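Local atomic coordinates of xylose isomerase-like TIM barrel domain-containing protein (Thermus thermophilus, PDB entry 3AYV), a protein that binds zinc ions in a xylose isomerase-like TIM barrel and may act on phosphodiester bonds in damaged DNA, though its function is not established. Residues Leu30-Phe41 against Arg77-Leu88. Sequence-based numbering, arbitrary orientation.
Sequences LDPALLEEDALF and RLLFGLDRAAEL
R84 lies flat on F41, the guanidinium and ring planes only 10° apart. Its CD sits over the ring, 3.5 Å from the F41 centroid. The cation-pi contact of CZ is off-centre. In its own plane the guanidinium grips the backbone. R84 NE (2.8 Å) and NH2 (2.9 Å) both bond L35 O, side-on. NH2 also makes a nearly straight, salt-bridged hydrogen bond to D38 OD1, at 2.7 Å, and NH1 pairs with E87 OE1. A bend at chi2 (-59°) turns the R84 chain across the ring. Cut back to an alanine, R84 would probably leave L35 O without these two donors, D38 and E87 without their shared cation, and one F41 face uncovered. L88 CD1 meets the edge of the F41 ring, 3.9 Å from F41 CD1, and L30 CD1 packs on G81 O, completing the tight side. The outer side is looser. E36 OE2 reaches the F80 ring, P32 CB lies over one face of the R77 guanidinium, and a water joins R84 NH1 to E87 OE2. In the TIM barrel, the contact ties the loop after strand 25-29 and the start of helix 38-47 to helix 68-87. Strand 52-55 lies beneath A85 and L88, and helix 120-129 flanks L82 and A86.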
loop_
_atom_site.group_PDB
_atom_site.type_symbol
_atom_site.label_atom_id
_atom_site.label_comp_id
_atom_site.label_asym_id
_atom_site.label_seq_id
_atom_site.Cartn_x
_atom_site.Cartn_y
_atom_site.Cartn_z
ATOM N N LEU A 30 0.733 -3.406 9.898
ATOM C CA LEU A 30 1.235 -4.318 10.911
ATOM C C LEU A 30 2.420 -3.681 11.656
ATOM O O LEU A 30 3.581 -3.907 11.284
ATOM C CB LEU A 30 1.593 -5.680 10.284
ATOM C CG LEU A 30 0.475 -6.340 9.459
ATOM C CD1 LEU A 30 0.930 -7.706 8.902
ATOM C CD2 LEU A 30 -0.770 -6.547 10.314
ATOM N N ASP A 31 2.106 -2.892 12.693
ATOM C CA ASP A 31 3.124 -2.298 13.591
ATOM C C ASP A 31 4.183 -3.352 13.932
ATOM O O ASP A 31 3.876 -4.424 14.505
ATOM C CB ASP A 31 2.513 -1.770 14.919
ATOM C CG ASP A 31 1.415 -0.745 14.720
ATOM O OD1 ASP A 31 0.323 -1.102 14.215
ATOM O OD2 ASP A 31 1.627 0.430 15.104
ATOM N N PRO A 32 5.447 -3.088 13.552
ATOM C CA PRO A 32 6.518 -4.055 13.845
ATOM C C PRO A 32 6.604 -4.424 15.340
ATOM O O PRO A 32 6.860 -5.578 15.662
ATOM C CB PRO A 32 7.794 -3.298 13.424
ATOM C CG PRO A 32 7.330 -2.314 12.397
ATOM C CD PRO A 32 5.915 -1.951 12.738
ATOM N N ALA A 33 6.412 -3.449 16.223
ATOM C CA ALA A 33 6.451 -3.688 17.670
ATOM C C ALA A 33 5.371 -4.677 18.137
ATOM O O ALA A 33 5.509 -5.271 19.212
ATOM C CB ALA A 33 6.306 -2.382 18.439
ATOM N N LEU A 34 4.316 -4.837 17.334
ATOM C CA LEU A 34 3.157 -5.653 17.701
ATOM C C LEU A 34 3.066 -6.987 16.984
ATOM O O LEU A 34 2.078 -7.703 17.164
ATOM C CB LEU A 34 1.863 -4.882 17.500
ATOM C CG LEU A 34 1.702 -3.571 18.255
ATOM C CD1 LEU A 34 0.347 -2.933 17.929
ATOM C CD2 LEU A 34 1.910 -3.729 19.789
ATOM N N LEU A 35 4.091 -7.343 16.210
ATOM C CA LEU A 35 4.022 -8.534 15.362
ATOM C C LEU A 35 3.877 -9.836 16.143
ATOM O O LEU A 35 3.242 -10.765 15.664
ATOM C CB LEU A 35 5.203 -8.621 14.384
ATOM C CG LEU A 35 5.082 -7.729 13.138
ATOM C CD1 LEU A 35 6.436 -7.652 12.396
ATOM C CD2 LEU A 35 3.964 -8.225 12.187
ATOM N N GLU A 36 4.453 -9.881 17.341
ATOM C CA GLU A 36 4.429 -11.091 18.168
ATOM C C GLU A 36 3.204 -11.170 19.105
ATOM O O GLU A 36 3.083 -12.105 19.890
ATOM C CB GLU A 36 5.726 -11.183 18.987
ATOM C CG GLU A 36 7.015 -10.991 18.167
ATOM C CD GLU A 36 7.801 -12.263 17.902
ATOM O OE1 GLU A 36 8.999 -12.276 18.268
ATOM O OE2 GLU A 36 7.257 -13.238 17.320
ATOM N N GLU A 37 2.300 -10.206 19.027
ATOM C CA GLU A 37 1.175 -10.136 19.971
ATOM C C GLU A 37 -0.027 -10.956 19.480
ATOM O O GLU A 37 -0.979 -10.403 18.925
ATOM C CB GLU A 37 0.772 -8.679 20.197
ATOM C CG GLU A 37 1.900 -7.795 20.736
ATOM C CD GLU A 37 2.521 -8.356 22.006
ATOM O OE1 GLU A 37 1.797 -8.463 23.020
ATOM O OE2 GLU A 37 3.730 -8.701 21.984
ATOM N N ASP A 38 0.044 -12.270 19.691
ATOM C CA ASP A 38 -0.996 -13.220 19.265
ATOM C C ASP A 38 -2.430 -12.783 19.545
ATOM O O ASP A 38 -3.294 -12.928 18.688
ATOM C CB ASP A 38 -0.781 -14.580 19.920
ATOM C CG ASP A 38 0.373 -15.357 19.321
ATOM O OD1 ASP A 38 1.091 -14.850 18.429
ATOM O OD2 ASP A 38 0.572 -16.504 19.759
ATOM N N ALA A 39 -2.678 -12.270 20.751
ATOM C CA ALA A 39 -4.028 -11.917 21.197
ATOM C C ALA A 39 -4.645 -10.793 20.372
ATOM O O ALA A 39 -5.859 -10.797 20.126
ATOM C CB ALA A 39 -4.028 -11.559 22.690
ATOM N N LEU A 40 -3.813 -9.838 19.935
ATOM C CA LEU A 40 -4.304 -8.718 19.132
ATOM C C LEU A 40 -4.809 -9.166 17.759
ATOM O O LEU A 40 -5.759 -8.589 17.222
ATOM C CB LEU A 40 -3.236 -7.628 18.972
ATOM C CG LEU A 40 -2.828 -6.740 20.156
ATOM C CD1 LEU A 40 -1.682 -5.849 19.693
ATOM C CD2 LEU A 40 -3.968 -5.889 20.722
ATOM N N PHE A 41 -4.174 -10.201 17.212
ATOM C CA PHE A 41 -4.566 -10.772 15.923
ATOM C C PHE A 41 -5.840 -11.610 16.064
ATOM O O PHE A 41 -6.747 -11.543 15.217
ATOM C CB PHE A 41 -3.416 -11.589 15.329
ATOM C CG PHE A 41 -2.288 -10.736 14.834
ATOM C CD1 PHE A 41 -2.326 -10.191 13.549
ATOM C CD2 PHE A 41 -1.220 -10.426 15.671
ATOM C CE1 PHE A 41 -1.288 -9.361 13.092
ATOM C CE2 PHE A 41 -0.181 -9.601 15.227
ATOM C CZ PHE A 41 -0.224 -9.066 13.928
ATOM N N ARG A 77 10.756 -9.338 8.505
ATOM C CA ARG A 77 9.564 -8.493 8.647
ATOM C C ARG A 77 8.491 -8.775 7.571
ATOM O O ARG A 77 7.268 -8.853 7.891
ATOM C CB ARG A 77 9.950 -7.004 8.610
ATOM C CG ARG A 77 10.677 -6.512 9.871
ATOM C CD ARG A 77 9.711 -6.305 10.999
ATOM N NE ARG A 77 10.310 -5.716 12.205
ATOM C CZ ARG A 77 10.449 -6.339 13.368
ATOM N NH1 ARG A 77 10.067 -7.612 13.509
ATOM N NH2 ARG A 77 10.956 -5.684 14.401
ATOM N N LEU A 78 8.918 -8.887 6.307
ATOM C CA LEU A 78 7.978 -9.161 5.230
ATOM C C LEU A 78 7.350 -10.570 5.363
ATOM O O LEU A 78 6.135 -10.720 5.241
ATOM C CB LEU A 78 8.642 -9.011 3.854
ATOM C CG LEU A 78 9.122 -7.579 3.557
ATOM C CD1 LEU A 78 9.771 -7.569 2.189
ATOM C CD2 LEU A 78 7.931 -6.584 3.586
ATOM N N LEU A 79 8.182 -11.561 5.632
ATOM C CA LEU A 79 7.718 -12.960 5.768
ATOM C C LEU A 79 6.780 -13.157 6.974
ATOM O O LEU A 79 5.709 -13.785 6.846
ATOM C CB LEU A 79 8.912 -13.910 5.820
ATOM C CG LEU A 79 9.754 -14.016 4.533
ATOM C CD1 LEU A 79 10.983 -14.885 4.816
ATOM C CD2 LEU A 79 8.946 -14.585 3.365
ATOM N N PHE A 80 7.137 -12.579 8.112
ATOM C CA PHE A 80 6.291 -12.689 9.300
ATOM C C PHE A 80 4.988 -11.925 9.118
ATOM O O PHE A 80 3.899 -12.439 9.443
ATOM C CB PHE A 80 7.028 -12.262 10.571
ATOM C CG PHE A 80 6.381 -12.791 11.834
ATOM C CD1 PHE A 80 5.929 -14.114 11.891
ATOM C CD2 PHE A 80 6.189 -11.971 12.928
ATOM C CE1 PHE A 80 5.312 -14.612 13.043
ATOM C CE2 PHE A 80 5.580 -12.465 14.098
ATOM C CZ PHE A 80 5.145 -13.768 14.151
ATOM N N GLY A 81 5.086 -10.726 8.535
ATOM C CA GLY A 81 3.916 -9.928 8.200
ATOM C C GLY A 81 2.968 -10.724 7.296
ATOM O O GLY A 81 1.739 -10.650 7.467
ATOM N N LEU A 82 3.532 -11.478 6.348
ATOM C CA LEU A 82 2.687 -12.301 5.457
ATOM C C LEU A 82 1.988 -13.413 6.261
ATOM O O LEU A 82 0.806 -13.681 6.042
ATOM C CB LEU A 82 3.472 -12.891 4.274
ATOM C CG LEU A 82 3.748 -11.959 3.082
ATOM C CD1 LEU A 82 4.717 -12.629 2.127
ATOM C CD2 LEU A 82 2.458 -11.501 2.340
ATOM N N ASP A 83 2.707 -14.044 7.181
ATOM C CA ASP A 83 2.071 -15.022 8.111
ATOM C C ASP A 83 0.855 -14.432 8.825
ATOM O O ASP A 83 -0.234 -15.040 8.863
ATOM C CB ASP A 83 3.069 -15.533 9.145
ATOM C CG ASP A 83 4.113 -16.453 8.556
ATOM O OD1 ASP A 83 3.873 -17.056 7.482
ATOM O OD2 ASP A 83 5.195 -16.574 9.174
ATOM N N ARG A 84 1.031 -13.251 9.403
ATOM C CA ARG A 84 -0.060 -12.546 10.068
ATOM C C ARG A 84 -1.211 -12.156 9.144
ATOM O O ARG A 84 -2.386 -12.226 9.537
ATOM C CB ARG A 84 0.483 -11.311 10.810
ATOM C CG ARG A 84 1.376 -11.645 11.998
ATOM C CD ARG A 84 0.669 -12.505 13.071
ATOM N NE ARG A 84 1.386 -12.465 14.350
ATOM C CZ ARG A 84 1.060 -13.196 15.410
ATOM N NH1 ARG A 84 0.041 -14.070 15.338
ATOM N NH2 ARG A 84 1.755 -13.065 16.539
ATOM N N ALA A 85 -0.883 -11.718 7.926
ATOM C CA ALA A 85 -1.876 -11.387 6.913
ATOM C C ALA A 85 -2.781 -12.589 6.657
ATOM O O ALA A 85 -4.012 -12.458 6.620
ATOM C CB ALA A 85 -1.172 -10.952 5.605
ATOM N N ALA A 86 -2.167 -13.760 6.515
ATOM C CA ALA A 86 -2.902 -15.002 6.217
ATOM C C ALA A 86 -3.802 -15.377 7.388
ATOM O O ALA A 86 -4.946 -15.801 7.185
ATOM C CB ALA A 86 -1.927 -16.137 5.905
ATOM N N GLU A 87 -3.286 -15.203 8.602
ATOM C CA GLU A 87 -4.034 -15.435 9.821
ATOM C C GLU A 87 -5.278 -14.535 9.913
ATOM O O GLU A 87 -6.347 -14.972 10.382
ATOM C CB GLU A 87 -3.119 -15.262 11.042
ATOM C CG GLU A 87 -3.848 -15.276 12.383
ATOM C CD GLU A 87 -2.916 -15.170 13.588
ATOM O OE1 GLU A 87 -1.690 -14.930 13.406
ATOM O OE2 GLU A 87 -3.430 -15.336 14.721
ATOM N N LEU A 88 -5.148 -13.292 9.459
ATOM C CA LEU A 88 -6.262 -12.361 9.449
ATOM C C LEU A 88 -7.171 -12.560 8.246
ATOM O O LEU A 88 -8.161 -11.840 8.101
ATOM C CB LEU A 88 -5.749 -10.911 9.473
ATOM C CG LEU A 88 -4.980 -10.460 10.719
ATOM C CD1 LEU A 88 -4.303 -9.136 10.392
ATOM C CD2 LEU A 88 -5.919 -10.312 11.922
HETATM O O HOH W 1 -2.058 -15.542 16.932
#